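Local coordinates for protein alpha-1,3-glucanase (Bacillus circulans, PDB 5ZRU) that hydrolyses alpha-1,3-glucan as a GH87-type alpha-1,3-glucanase, of which this chain is the catalytic unit, at residues Val98-Val103 against Pro150-Arg155; Val187-Phe192 against Glu207-Ala212; Leu220-Gly225 against Ile245-Ala250. All coordinates share one frame; numbering follows the deposited sequence.

Interaction 1: residues Val98-Val103 against Pro150-Arg155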
loop_
_atom_site.group_PDB
_atom_site.type_symbol
_atom_site.label_atom_id
_atom_site.label_comp_id
_atom_site.label_asym_id
_atom_site.label_seq_id
_atom_site.Cartn_x
_atom_site.Cartn_y
_atom_site.Cartn_z
ATOM N N VAL A 98 -0.046 19.136 -19.104
ATOM C CA VAL A 98 -0.498 17.976 -19.865
ATOM C C VAL A 98 -0.914 18.450 -21.249
ATOM O O VAL A 98 -1.710 19.389 -21.369
ATOM C CB VAL A 98 -1.675 17.269 -19.165
ATOM C CG1 VAL A 98 -2.124 16.032 -19.960
ATOM C CG2 VAL A 98 -1.303 16.907 -17.726
ATOM N N TYR A 99 -0.363 17.824 -22.285
ATOM C CA TYR A 99 -0.747 18.080 -23.667
ATOM C C TYR A 99 -1.296 16.801 -24.278
ATOM O O TYR A 99 -0.790 15.712 -24.009
ATOM C CB TYR A 99 0.442 18.574 -24.519
ATOM C CG TYR A 99 1.011 19.908 -24.083
ATOM C CD1 TYR A 99 1.874 19.995 -22.997
ATOM C CD2 TYR A 99 0.701 21.073 -24.768
ATOM C CE1 TYR A 99 2.398 21.212 -22.600
ATOM C CE2 TYR A 99 1.224 22.295 -24.381
ATOM C CZ TYR A 99 2.072 22.355 -23.297
ATOM O OH TYR A 99 2.597 23.563 -22.902
ATOM N N VAL A 100 -2.333 16.932 -25.099
ATOM C CA VAL A 100 -2.857 15.812 -25.872
ATOM C C VAL A 100 -2.756 16.183 -27.339
ATOM O O VAL A 100 -3.335 17.188 -27.767
ATOM C CB VAL A 100 -4.303 15.473 -25.493
ATOM C CG1 VAL A 100 -4.778 14.280 -26.312
ATOM C CG2 VAL A 100 -4.394 15.174 -24.009
ATOM N N ASN A 101 -2.015 15.379 -28.099
ATOM C CA ASN A 101 -1.805 15.640 -29.523
ATOM C C ASN A 101 -1.321 17.071 -29.746
ATOM O O ASN A 101 -1.685 17.729 -30.724
ATOM C CB ASN A 101 -3.082 15.351 -30.315
ATOM C CG ASN A 101 -3.516 13.906 -30.195
ATOM O OD1 ASN A 101 -2.686 13.001 -30.226
ATOM N ND2 ASN A 101 -4.818 13.678 -30.058
ATOM N N GLY A 102 -0.502 17.563 -28.810
ATOM C CA GLY A 102 0.089 18.882 -28.909
ATOM C C GLY A 102 -0.749 20.015 -28.356
ATOM O O GLY A 102 -0.254 21.146 -28.277
ATOM N N VAL A 103 -1.996 19.761 -27.982
ATOM C CA VAL A 103 -2.875 20.793 -27.444
ATOM C C VAL A 103 -2.781 20.768 -25.924
ATOM O O VAL A 103 -2.917 19.709 -25.304
ATOM C CB VAL A 103 -4.326 20.573 -27.902
ATOM C CG1 VAL A 103 -5.198 21.728 -27.439
ATOM C CG2 VAL A 103 -4.398 20.393 -29.415
ATOM N N PRO A 150 -6.840 5.359 -28.800
ATOM C CA PRO A 150 -5.636 4.783 -29.417
ATOM C C PRO A 150 -5.047 5.711 -30.472
ATOM O O PRO A 150 -5.765 6.287 -31.292
ATOM C CB PRO A 150 -6.154 3.477 -30.031
ATOM C CG PRO A 150 -7.295 3.087 -29.132
ATOM C CD PRO A 150 -7.943 4.381 -28.712
ATOM N N GLY A 151 -3.729 5.886 -30.424
ATOM C CA GLY A 151 -3.049 6.808 -31.300
ATOM C C GLY A 151 -2.861 8.203 -30.742
ATOM O O GLY A 151 -1.992 8.937 -31.231
ATOM N N ASP A 152 -3.658 8.605 -29.751
ATOM C CA ASP A 152 -3.430 9.888 -29.100
ATOM C C ASP A 152 -2.065 9.883 -28.430
ATOM O O ASP A 152 -1.581 8.849 -27.971
ATOM C CB ASP A 152 -4.501 10.174 -28.044
ATOM C CG ASP A 152 -5.818 10.628 -28.637
ATOM O OD1 ASP A 152 -5.870 10.969 -29.846
ATOM O OD2 ASP A 152 -6.814 10.634 -27.883
ATOM N N THR A 153 -1.438 11.049 -28.370
ATOM C CA THR A 153 -0.227 11.214 -27.583
ATOM C C THR A 153 -0.558 12.072 -26.375
ATOM O O THR A 153 -1.187 13.125 -26.515
ATOM C CB THR A 153 0.897 11.850 -28.397
ATOM O OG1 THR A 153 0.480 13.143 -28.851
ATOM C CG2 THR A 153 1.240 10.969 -29.590
ATOM N N ILE A 154 -0.173 11.611 -25.191
ATOM C CA ILE A 154 -0.306 12.404 -23.978
ATOM C C ILE A 154 1.099 12.721 -23.492
ATOM O O ILE A 154 1.949 11.824 -23.372
ATOM C CB ILE A 154 -1.158 11.691 -22.908
ATOM C CG1 ILE A 154 -1.203 12.524 -21.613
ATOM C CG2 ILE A 154 -0.668 10.255 -22.709
ATOM C CD1 ILE A 154 -2.291 12.080 -20.604
ATOM N N ARG A 155 1.365 14.007 -23.302
ATOM C CA ARG A 155 2.684 14.496 -22.936
ATOM C C ARG A 155 2.590 15.147 -21.570
ATOM O O ARG A 155 1.669 15.934 -21.320
ATOM C CB ARG A 155 3.217 15.504 -23.962
ATOM C CG ARG A 155 4.489 16.202 -23.515
ATOM C CD ARG A 155 4.940 17.271 -24.501
ATOM N NE ARG A 155 5.256 16.713 -25.806
ATOM C CZ ARG A 155 6.023 17.323 -26.707
ATOM N NH1 ARG A 155 6.564 18.505 -26.435
ATOM N NH2 ARG A 155 6.251 16.749 -27.873
HETATM O O HOH W 1 0.880 15.733 -26.807
#
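Asn101 reaches across to Asp152 and Thr153 with both ends of its amide. ND2 gives a nearly straight bond to Asp152 OD1 (2.9 Å, 178° at the hydrogen), with the oxygen lying in the amide plane. The carboxylate is turned 71° against the amide, and the N-H meets OD1 from above the carboxylate plane. The second branch, Asn101 OD1, accepts Thr153 N at 3.0 Å, the donor standing above its carbonyl plane. Because CG lies anti to the carbonyl carbon (chi1 -61°), beside the backbone N, the amide stays close to the main-chain bond from Asn101 N to Thr153 O (2.9 Å). Three bonds therefore fix this first corner residue of the type I' turn Val100-Val103, which joins strand 93-100 to strand 103-111. Across the contact, strands 98-100 and 153-155 run antiparallel. Tyr99 and Arg155 form a hydrogen-bonded pair whose side chains share one face, CB to CB 4.2 Å. On the other face Val98 and Ile154 cross obliquely, Val98 CG1 meeting Ile154 CG1 at 4.0 Å. Asp152 OD2 also accepts Gln149 N, while the Arg155 guanidinium turns to Gln65, Gln157 and the ring of Tyr63. Strand 153-157 lies between strands 63-67 and 93-100 in a five-strand antiparallel sheet; Leu148 covers Val100 and Ile154, and Met144 of strand 132-144 touches Val100.

Interaction 2: residues Val187-Phe192 against Glu207-Ala212. With SO4 (sulfate ion), chain E.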
loop_
_atom_site.group_PDB
_atom_site.type_symbol
_atom_site.label_atom_id
_atom_site.label_comp_id
_atom_site.label_asym_id
_atom_site.label_seq_id
_atom_site.Cartn_x
_atom_site.Cartn_y
_atom_site.Cartn_z
ATOM N N VAL A 187 -30.803 9.156 1.834
ATOM C CA VAL A 187 -30.560 10.524 2.267
ATOM C C VAL A 187 -29.209 10.913 1.702
ATOM O O VAL A 187 -28.318 10.073 1.565
ATOM C CB VAL A 187 -30.584 10.702 3.800
ATOM C CG1 VAL A 187 -31.950 10.316 4.379
ATOM C CG2 VAL A 187 -29.486 9.897 4.455
ATOM N N SER A 188 -29.069 12.180 1.342
ATOM C CA SER A 188 -27.820 12.696 0.797
ATOM C C SER A 188 -27.236 13.721 1.756
ATOM O O SER A 188 -27.971 14.416 2.461
ATOM C CB SER A 188 -28.033 13.337 -0.579
ATOM O OG SER A 188 -26.864 14.021 -1.023
ATOM N N VAL A 189 -25.905 13.811 1.784
ATOM C CA VAL A 189 -25.280 14.833 2.621
ATOM C C VAL A 189 -25.716 16.227 2.192
ATOM O O VAL A 189 -25.756 17.151 3.014
ATOM C CB VAL A 189 -23.746 14.702 2.591
ATOM C CG1 VAL A 189 -23.311 13.394 3.263
ATOM C CG2 VAL A 189 -23.233 14.808 1.152
ATOM N N THR A 190 -26.055 16.412 0.916
ATOM C CA THR A 190 -26.499 17.733 0.483
ATOM C C THR A 190 -27.911 18.053 0.968
ATOM O O THR A 190 -28.291 19.231 0.983
ATOM C CB THR A 190 -26.420 17.863 -1.041
ATOM O OG1 THR A 190 -27.257 16.877 -1.659
ATOM C CG2 THR A 190 -24.985 17.676 -1.525
ATOM N N ASP A 191 -28.690 17.042 1.370
ATOM C CA ASP A 191 -29.972 17.309 2.015
ATOM C C ASP A 191 -29.800 18.079 3.313
ATOM O O ASP A 191 -30.741 18.744 3.761
ATOM C CB ASP A 191 -30.724 16.013 2.340
ATOM C CG ASP A 191 -31.097 15.213 1.112
ATOM O OD1 ASP A 191 -31.084 15.765 -0.004
ATOM O OD2 ASP A 191 -31.422 14.014 1.281
ATOM N N PHE A 192 -28.627 17.983 3.936
ATOM C CA PHE A 192 -28.382 18.550 5.254
ATOM C C PHE A 192 -27.381 19.696 5.214
ATOM O O PHE A 192 -26.830 20.081 6.250
ATOM C CB PHE A 192 -27.941 17.440 6.210
ATOM C CG PHE A 192 -29.030 16.448 6.473
ATOM C CD1 PHE A 192 -29.929 16.650 7.510
ATOM C CD2 PHE A 192 -29.218 15.364 5.635
ATOM C CE1 PHE A 192 -30.963 15.765 7.734
ATOM C CE2 PHE A 192 -30.260 14.475 5.855
ATOM C CZ PHE A 192 -31.126 14.682 6.898
ATOM N N GLU A 207 -22.348 14.762 9.582
ATOM C CA GLU A 207 -22.792 14.218 10.863
ATOM C C GLU A 207 -24.311 14.162 10.944
ATOM O O GLU A 207 -24.880 13.159 11.393
ATOM C CB GLU A 207 -22.225 15.051 12.015
ATOM C CG GLU A 207 -20.764 14.759 12.279
ATOM C CD GLU A 207 -20.125 15.766 13.214
ATOM O OE1 GLU A 207 -20.868 16.577 13.821
ATOM O OE2 GLU A 207 -18.880 15.743 13.316
ATOM N N ALA A 208 -24.983 15.239 10.525
ATOM C CA ALA A 208 -26.440 15.248 10.527
ATOM C C ALA A 208 -26.990 14.181 9.592
ATOM O O ALA A 208 -27.988 13.524 9.906
ATOM C CB ALA A 208 -26.955 16.630 10.125
ATOM N N ALA A 209 -26.350 14.000 8.433
ATOM C CA ALA A 209 -26.811 13.011 7.466
ATOM C C ALA A 209 -26.669 11.595 8.011
ATOM O O ALA A 209 -27.531 10.741 7.767
ATOM C CB ALA A 209 -26.038 13.169 6.155
ATOM N N VAL A 210 -25.588 11.326 8.752
ATOM C CA VAL A 210 -25.433 10.025 9.396
ATOM C C VAL A 210 -26.594 9.763 10.351
ATOM O O VAL A 210 -27.212 8.693 10.321
ATOM C CB VAL A 210 -24.077 9.935 10.122
ATOM C CG1 VAL A 210 -24.045 8.693 11.007
ATOM C CG2 VAL A 210 -22.937 9.891 9.104
ATOM N N ASN A 211 -26.900 10.733 11.223
ATOM C CA ASN A 211 -28.001 10.549 12.168
ATOM C C ASN A 211 -29.314 10.287 11.441
ATOM O O ASN A 211 -30.102 9.433 11.859
ATOM C CB ASN A 211 -28.140 11.770 13.077
ATOM C CG ASN A 211 -26.996 11.898 14.064
ATOM O OD1 ASN A 211 -26.301 10.925 14.359
ATOM N ND2 ASN A 211 -26.801 13.101 14.589
ATOM N N ALA A 212 -29.571 11.014 10.353
ATOM C CA ALA A 212 -30.831 10.819 9.641
ATOM C C ALA A 212 -30.872 9.465 8.948
ATOM O O ALA A 212 -31.926 8.816 8.906
ATOM C CB ALA A 212 -31.046 11.938 8.633
HETATM S S SO4 E . -28.156 14.513 -4.722
HETATM O O1 SO4 E . -27.802 13.828 -5.974
HETATM O O2 SO4 E . -27.587 13.799 -3.583
HETATM O O3 SO4 E . -29.612 14.552 -4.592
HETATM O O4 SO4 E . -27.616 15.880 -4.753
#
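Phe192 lies along the flank of the helix at Ala208, Ala209 and Ala212. CB starts 4.1 Å from Ala208 CB. With CG anti to the carbonyl carbon (chi1 -67°), the ring is carried out over the helix surface, CG lying nearest Ala209 N. Of the two ortho carbons, CD1 touches Ala208 CB at 4.0 Å and CD2 lies 3.8 Å from Ala209 CA. That CA stands over the ring face, 4.2 Å from the centroid and 26° off the normal, a CH-pi contact, and Ala208 O lies over the centre of the same face. The small alanine side chains probably let the ring lie against the helix backbone. CE1 and CE2 both border Ala212 CB, CE2 also reaching Ala209 CA; CZ comes to 3.2 Å of Ala212 CB, obliquely, shorter than a normal carbon-carbon contact, so the exact spacing is doubtful. Val189 CG1 packs on Ala209 CB at 4.0 Å, and Val187 CG2 borders Ala209 O. The 3-10 segment 189-191 just before the ring is held by short-range bonds: Ser188 OG accepts Thr190 N, an ST turn, and also bonds sulfate O2 (2.7 Å). Ser188 N gives to Asp191 OD2, also in a salt bridge with Arg182. Helix 203-216, following strand 187-188 and resting on Leu220, is consistent with the capping helix at the N-terminal end of a pectate lyase-like right-handed parallel beta-helix.

Interaction 3: residues Leu220-Gly225 against Ile245-Ala250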
loop_
_atom_site.group_PDB
_atom_site.type_symbol
_atom_site.label_atom_id
_atom_site.label_comp_id
_atom_site.label_asym_id
_atom_site.label_seq_id
_atom_site.Cartn_x
_atom_site.Cartn_y
_atom_site.Cartn_z
ATOM N N LEU A 220 -26.958 6.331 3.059
ATOM C CA LEU A 220 -26.359 7.665 3.029
ATOM C C LEU A 220 -25.576 7.809 1.728
ATOM O O LEU A 220 -24.569 7.129 1.524
ATOM C CB LEU A 220 -25.452 7.902 4.240
ATOM C CG LEU A 220 -24.663 9.221 4.247
ATOM C CD1 LEU A 220 -25.583 10.400 3.991
ATOM C CD2 LEU A 220 -23.900 9.404 5.573
ATOM N N TYR A 221 -26.030 8.707 0.860
ATOM C CA TYR A 221 -25.399 8.970 -0.425
ATOM C C TYR A 221 -24.559 10.239 -0.347
ATOM O O TYR A 221 -24.977 11.240 0.242
ATOM C CB TYR A 221 -26.474 9.117 -1.510
ATOM C CG TYR A 221 -25.976 9.422 -2.915
ATOM C CD1 TYR A 221 -25.243 8.482 -3.631
ATOM C CD2 TYR A 221 -26.296 10.627 -3.543
ATOM C CE1 TYR A 221 -24.818 8.745 -4.925
ATOM C CE2 TYR A 221 -25.876 10.899 -4.845
ATOM C CZ TYR A 221 -25.139 9.944 -5.523
ATOM O OH TYR A 221 -24.732 10.183 -6.798
ATOM N N ILE A 222 -23.368 10.190 -0.935
ATOM C CA ILE A 222 -22.524 11.366 -1.098
ATOM C C ILE A 222 -22.410 11.628 -2.598
ATOM O O ILE A 222 -21.802 10.823 -3.316
ATOM C CB ILE A 222 -21.140 11.177 -0.462
ATOM C CG1 ILE A 222 -21.278 10.792 1.010
ATOM C CG2 ILE A 222 -20.318 12.477 -0.574
ATOM C CD1 ILE A 222 -19.973 10.331 1.640
ATOM N N PRO A 223 -22.994 12.716 -3.121
ATOM C CA PRO A 223 -23.004 12.914 -4.579
ATOM C C PRO A 223 -21.635 13.279 -5.119
ATOM O O PRO A 223 -20.672 13.405 -4.355
ATOM C CB PRO A 223 -23.999 14.066 -4.772
ATOM C CG PRO A 223 -23.914 14.822 -3.504
ATOM C CD PRO A 223 -23.729 13.777 -2.419
ATOM N N ALA A 224 -21.548 13.448 -6.436
ATOM C CA ALA A 224 -20.290 13.850 -7.055
ATOM C C ALA A 224 -19.840 15.208 -6.532
ATOM O O ALA A 224 -20.655 16.097 -6.270
ATOM C CB ALA A 224 -20.442 13.913 -8.576
ATOM N N GLY A 225 -18.530 15.369 -6.402
ATOM C CA GLY A 225 -17.940 16.622 -5.981
ATOM C C GLY A 225 -16.953 16.418 -4.850
ATOM O O GLY A 225 -16.789 15.327 -4.308
ATOM N N ILE A 245 -25.191 0.420 8.609
ATOM C CA ILE A 245 -25.194 1.656 7.831
ATOM C C ILE A 245 -24.544 1.398 6.480
ATOM O O ILE A 245 -23.562 0.656 6.372
ATOM C CB ILE A 245 -24.516 2.817 8.599
ATOM C CG1 ILE A 245 -24.745 4.146 7.865
ATOM C CG2 ILE A 245 -23.013 2.551 8.839
ATOM C CD1 ILE A 245 -24.308 5.373 8.668
ATOM N N THR A 246 -25.128 1.990 5.441
ATOM C CA THR A 246 -24.573 1.970 4.098
ATOM C C THR A 246 -24.259 3.396 3.677
ATOM O O THR A 246 -25.125 4.274 3.755
ATOM C CB THR A 246 -25.546 1.315 3.118
ATOM O OG1 THR A 246 -25.736 -0.050 3.506
ATOM C CG2 THR A 246 -24.998 1.368 1.684
ATOM N N ILE A 247 -23.017 3.629 3.257
ATOM C CA ILE A 247 -22.560 4.943 2.811
ATOM C C ILE A 247 -21.939 4.767 1.436
ATOM O O ILE A 247 -20.993 3.988 1.277
ATOM C CB ILE A 247 -21.540 5.556 3.780
ATOM C CG1 ILE A 247 -22.146 5.675 5.188
ATOM C CG2 ILE A 247 -21.006 6.886 3.220
ATOM C CD1 ILE A 247 -21.107 5.916 6.277
ATOM N N MET A 248 -22.469 5.471 0.441
ATOM C CA MET A 248 -22.027 5.262 -0.930
ATOM C C MET A 248 -21.832 6.600 -1.621
ATOM O O MET A 248 -22.720 7.455 -1.572
ATOM C CB MET A 248 -23.034 4.419 -1.730
ATOM C CG MET A 248 -22.507 3.989 -3.105
ATOM S SD MET A 248 -23.793 3.257 -4.154
ATOM C CE MET A 248 -24.711 4.722 -4.610
ATOM N N GLY A 249 -20.685 6.765 -2.281
ATOM C CA GLY A 249 -20.428 7.939 -3.084
ATOM C C GLY A 249 -20.813 7.705 -4.533
ATOM O O GLY A 249 -21.384 6.676 -4.901
ATOM N N ALA A 250 -20.465 8.675 -5.377
ATOM C CA ALA A 250 -20.773 8.579 -6.800
ATOM C C ALA A 250 -19.663 7.914 -7.614
ATOM O O ALA A 250 -19.790 7.809 -8.841
ATOM C CB ALA A 250 -21.066 9.971 -7.376
#
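Leu220 and Ile222 are tied to Thr246 and Met248 by three backbone hydrogen bonds that alternate in direction, as between parallel strands. Leu220 N gives to Thr246 O (2.8 Å), Met248 N to Leu220 O (2.9 Å), and Ile222 N to Met248 O (2.9 Å). Beyond them, Thr255 OG1 bonds both Ile222 O and Ala250 N, linking the two segments just past these three bonds. The strand axes run 4.7 Å apart at 17°, the near-parallel stacking of successive rungs in a parallel beta-helix, the fold of the pectate lyase-like D2 part of the catalytic unit. On one face, Leu220 and Ile247 run alongside each other, Leu220 CB to Ile247 CG1 4.1 Å; Leu220 goes on to meet helix 203-216. Ile222 CD1 packs against Ile247 CG2 at 3.9 Å. On the opposite face the bend at chi3 of Met248 (74°) turns CE back to the Tyr221 ring, 3.9 Å from CD1. The Tyr221 hydroxyl (OH) sits 3.7 Å from Ala250 CB and is bonded to Ile180 O. An alanine in place of Tyr221 would probably leave Ile180 O without its hydroxyl mate and open a gap beside Met248 CE and Ala250 CB. On its far side, strand 245-249 meets strand 277-285, where Thr246 touches the zinc ligand Asp278.

In the fold
Along the chain the contacts come in series, and they fall into two parts of the fold. Interaction 1 lies in a five-strand antiparallel beta-sheet within the D1 part, its centre about 42 Å from that of interaction 2 and about 34 Å from that of interaction 3, without touching either. Interactions 2 and 3 are about 10 Å apart between centres and meet directly: strand 187-188 pairs with strand 220-222, Val187 O lying 2.8 Å from Tyr221 N, and Ala209 of helix 203-216 packs on Leu220. Their order, strand 187-188, the helix, then strands 220-222 and 245-249, is consistent with the N-terminal cap and first turns of the parallel beta-helix. Interaction 1 instead pairs strands distant in sequence, beside the turn of the 93-111 hairpin.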